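Local coordinates for carboxypeptidase 1 (Deinococcus radiodurans str. R1, PDB 5GIV), which acts as a metal-dependent M32 carboxypeptidase that removes amino acids from the C-terminus of peptides, probably with broad specificity, at the interface of chains A and B. Coordinates in Å, arbitrary orientation; residue numbers count along the deposited sequence, not the author numbering. Chains: chain A/B, Carboxypeptidase 1.

The interface of chains A and B. Residues chain A 26, 29-30, 49, 53; chain B 26, 29-30, 49, 53.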
ATOM      1  N   ILE A  26      -0.271  -7.434   7.652  1.00 19.32           N
ATOM      2  CA  ILE A  26       0.713  -6.362   7.526  1.00 19.41           C
ATOM      3  C   ILE A  26       1.910  -6.820   6.706  1.00 19.43           C
ATOM      4  O   ILE A  26       2.388  -6.091   5.825  1.00 19.47           O
ATOM      5  CB  ILE A  26       1.141  -5.851   8.912  1.00 19.48           C
ATOM      6  CG1 ILE A  26      -0.059  -5.275   9.664  1.00 19.47           C
ATOM      7  CG2 ILE A  26       2.235  -4.814   8.768  1.00 19.59           C
ATOM      8  CD1 ILE A  26       0.264  -4.862  11.072  1.00 19.54           C
ATOM      9  N   LEU A  29       0.850  -6.613   3.248  1.00 19.69           N
ATOM     10  CA  LEU A  29       0.822  -5.244   2.747  1.00 19.75           C
ATOM     11  C   LEU A  29       2.214  -4.782   2.348  1.00 19.82           C
ATOM     12  O   LEU A  29       2.384  -4.117   1.326  1.00 19.87           O
ATOM     13  CB  LEU A  29       0.233  -4.301   3.799  1.00 19.78           C
ATOM     14  CG  LEU A  29       0.292  -2.811   3.445  1.00 19.86           C
ATOM     15  CD1 LEU A  29      -0.448  -2.539   2.144  1.00 19.86           C
ATOM     16  CD2 LEU A  29      -0.273  -1.969   4.585  1.00 19.90           C
ATOM     17  N   LEU A  30       3.217  -5.107   3.156  1.00 20.16           N
ATOM     18  CA  LEU A  30       4.582  -4.730   2.810  1.00 20.23           C
ATOM     19  C   LEU A  30       5.005  -5.367   1.497  1.00 20.22           C
ATOM     20  O   LEU A  30       5.685  -4.736   0.685  1.00 20.27           O
ATOM     21  CB  LEU A  30       5.532  -5.132   3.933  1.00 20.25           C
ATOM     22  CG  LEU A  30       5.501  -4.260   5.178  1.00 20.31           C
ATOM     23  CD1 LEU A  30       6.172  -5.015   6.330  1.00 20.34           C
ATOM     24  CD2 LEU A  30       6.187  -2.917   4.914  1.00 20.42           C
ATOM     25  N   GLN A  49      12.463  -3.604   6.744  1.00 25.47           N
ATOM     26  CA  GLN A  49      11.140  -3.564   7.364  1.00 25.42           C
ATOM     27  C   GLN A  49      10.488  -4.942   7.348  1.00 25.33           C
ATOM     28  O   GLN A  49       9.947  -5.400   8.363  1.00 25.31           O
ATOM     29  CB  GLN A  49      10.250  -2.546   6.651  1.00 25.41           C
ATOM     30  CG  GLN A  49      10.675  -1.093   6.808  1.00 25.54           C
ATOM     31  CD  GLN A  49       9.926  -0.174   5.853  1.00 25.54           C
ATOM     32  OE1 GLN A  49       9.205  -0.635   4.966  1.00 25.46           O
ATOM     33  NE2 GLN A  49      10.100   1.135   6.028  1.00 25.63           N
ATOM     34  N   LEU A  53       9.415  -7.383  10.572  1.00 26.99           N
ATOM     35  CA  LEU A  53       8.097  -7.945  10.840  1.00 26.90           C
ATOM     36  C   LEU A  53       8.128  -9.468  10.835  1.00 26.85           C
ATOM     37  O   LEU A  53       7.444 -10.109  11.642  1.00 26.83           O
ATOM     38  CB  LEU A  53       7.081  -7.438   9.824  1.00 26.82           C
ATOM     39  CG  LEU A  53       6.190  -6.279  10.270  1.00 26.85           C
ATOM     40  CD1 LEU A  53       4.976  -6.198   9.348  1.00 26.77           C
ATOM     41  CD2 LEU A  53       5.770  -6.412  11.739  1.00 26.90           C
TER
ATOM     42  N   ILE B  26       6.567   1.545   8.611  1.00 23.82           N
ATOM     43  CA  ILE B  26       5.511   0.564   8.420  1.00 23.69           C
ATOM     44  C   ILE B  26       4.161   1.162   8.810  1.00 23.69           C
ATOM     45  O   ILE B  26       3.168   1.002   8.092  1.00 23.61           O
ATOM     46  CB  ILE B  26       5.849  -0.716   9.215  1.00 23.64           C
ATOM     47  CG1 ILE B  26       7.173  -1.296   8.704  1.00 23.65           C
ATOM     48  CG2 ILE B  26       4.743  -1.736   9.098  1.00 23.51           C
ATOM     49  CD1 ILE B  26       7.705  -2.461   9.485  1.00 23.63           C
ATOM     50  N   LEU B  29       3.000   3.302   6.095  1.00 23.56           N
ATOM     51  CA  LEU B  29       2.456   2.527   4.983  1.00 23.47           C
ATOM     52  C   LEU B  29       1.008   2.119   5.252  1.00 23.38           C
ATOM     53  O   LEU B  29       0.154   2.204   4.360  1.00 23.35           O
ATOM     54  CB  LEU B  29       3.327   1.295   4.722  1.00 23.41           C
ATOM     55  CG  LEU B  29       2.817   0.310   3.668  1.00 23.31           C
ATOM     56  CD1 LEU B  29       2.675   0.988   2.327  1.00 23.33           C
ATOM     57  CD2 LEU B  29       3.739  -0.897   3.556  1.00 23.27           C
ATOM     58  N   LEU B  30       0.711   1.692   6.484  1.00 19.65           N
ATOM     59  CA  LEU B  30      -0.660   1.323   6.825  1.00 19.57           C
ATOM     60  C   LEU B  30      -1.607   2.497   6.626  1.00 19.62           C
ATOM     61  O   LEU B  30      -2.722   2.326   6.119  1.00 19.57           O
ATOM     62  CB  LEU B  30      -0.723   0.810   8.261  1.00 19.55           C
ATOM     63  CG  LEU B  30      -0.218  -0.619   8.457  1.00 19.49           C
ATOM     64  CD1 LEU B  30       0.078  -0.931   9.916  1.00 19.53           C
ATOM     65  CD2 LEU B  30      -1.244  -1.601   7.921  1.00 19.38           C
ATOM     66  N   GLN B  49      -4.963  -3.445  12.801  1.00 24.82           N
ATOM     67  CA  GLN B  49      -3.559  -3.575  12.424  1.00 24.87           C
ATOM     68  C   GLN B  49      -2.753  -2.368  12.884  1.00 25.00           C
ATOM     69  O   GLN B  49      -1.638  -2.516  13.404  1.00 25.07           O
ATOM     70  CB  GLN B  49      -3.426  -3.761  10.913  1.00 24.81           C
ATOM     71  CG  GLN B  49      -3.953  -5.079  10.406  1.00 24.70           C
ATOM     72  CD  GLN B  49      -4.066  -5.097   8.904  1.00 24.66           C
ATOM     73  OE1 GLN B  49      -3.912  -4.064   8.246  1.00 24.70           O
ATOM     74  NE2 GLN B  49      -4.333  -6.274   8.346  1.00 24.60           N
ATOM     75  N   LEU B  53       0.468  -2.267  15.634  1.00 34.15           N
ATOM     76  CA  LEU B  53       1.788  -1.683  15.424  1.00 34.25           C
ATOM     77  C   LEU B  53       2.041  -0.525  16.376  1.00 34.39           C
ATOM     78  O   LEU B  53       3.162  -0.361  16.872  1.00 34.50           O
ATOM     79  CB  LEU B  53       1.953  -1.217  13.978  1.00 34.20           C
ATOM     80  CG  LEU B  53       2.770  -2.139  13.083  1.00 34.15           C
ATOM     81  CD1 LEU B  53       3.201  -1.409  11.834  1.00 34.17           C
ATOM     82  CD2 LEU B  53       3.979  -2.638  13.843  1.00 34.24           C
TER
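A:Leu29 and B:Leu29 reach toward each other tip to tip at the centre of this two-fold symmetric patch. The CG of A:Leu29 lies 3.9 Å from CD2 of B:Leu29. In both copies CG is anti to the backbone N (chi1 174° in A:Leu29), and this sends the leucine toward the partner chain. The CD2 methyl of each of these leucines also meets the neighbouring leucine of the other chain. CD2 of A:Leu29 packs 3.5 Å from CD2 of B:Leu30, and the two side chains cross obliquely. The twin contact joins A:Leu30 to B:Leu29. The four leucines thus interlock through their branched ends: A:Leu29 touches B:Leu29 and B:Leu30, and B:Leu29 touches A:Leu29 and A:Leu30.

A:Ile26 and B:Ile26 extend the apolar surface one helical turn away. Their side chains cross at about a right angle, with the CG2 branches 4.0 Å apart. The other branch of each isoleucine serves a different neighbour. CG1 is anti to the carbonyl carbon (chi1 -61°). CD1 of B:Ile26 runs out to helix 43-62 of chain A, and CD1 of A:Ile26 to helix 43-61 of chain B. CD1 of B:Ile26 lies 3.8 Å from CB of A:Gln49. The two side chains pass each other in opposite directions. CD1 of B:Ile26 also lies near CG of A:Leu53, at 4.2 Å, so it spans two residues of that helix.

A:Gln49 and B:Gln49 mark the polar rim. The extended chain of each lays CB, CG and the amide carbon CD alongside CG1 of the opposite isoleucine; CD of A:Gln49 is 4.1 Å from CG1 of B:Ile26. The backbone O of B:Gln49 is 3.8 Å from CD1 of A:Ile26, a packing contact. No hydrogen bond or salt bridge crosses this patch.

The patch is a helix-to-helix interface. Its centre is about 21 Å from the active-site A:Glu267. As one part of the larger interface, it helps join the two chains of the deposited assembly, and may contribute to a dimer of the enzyme.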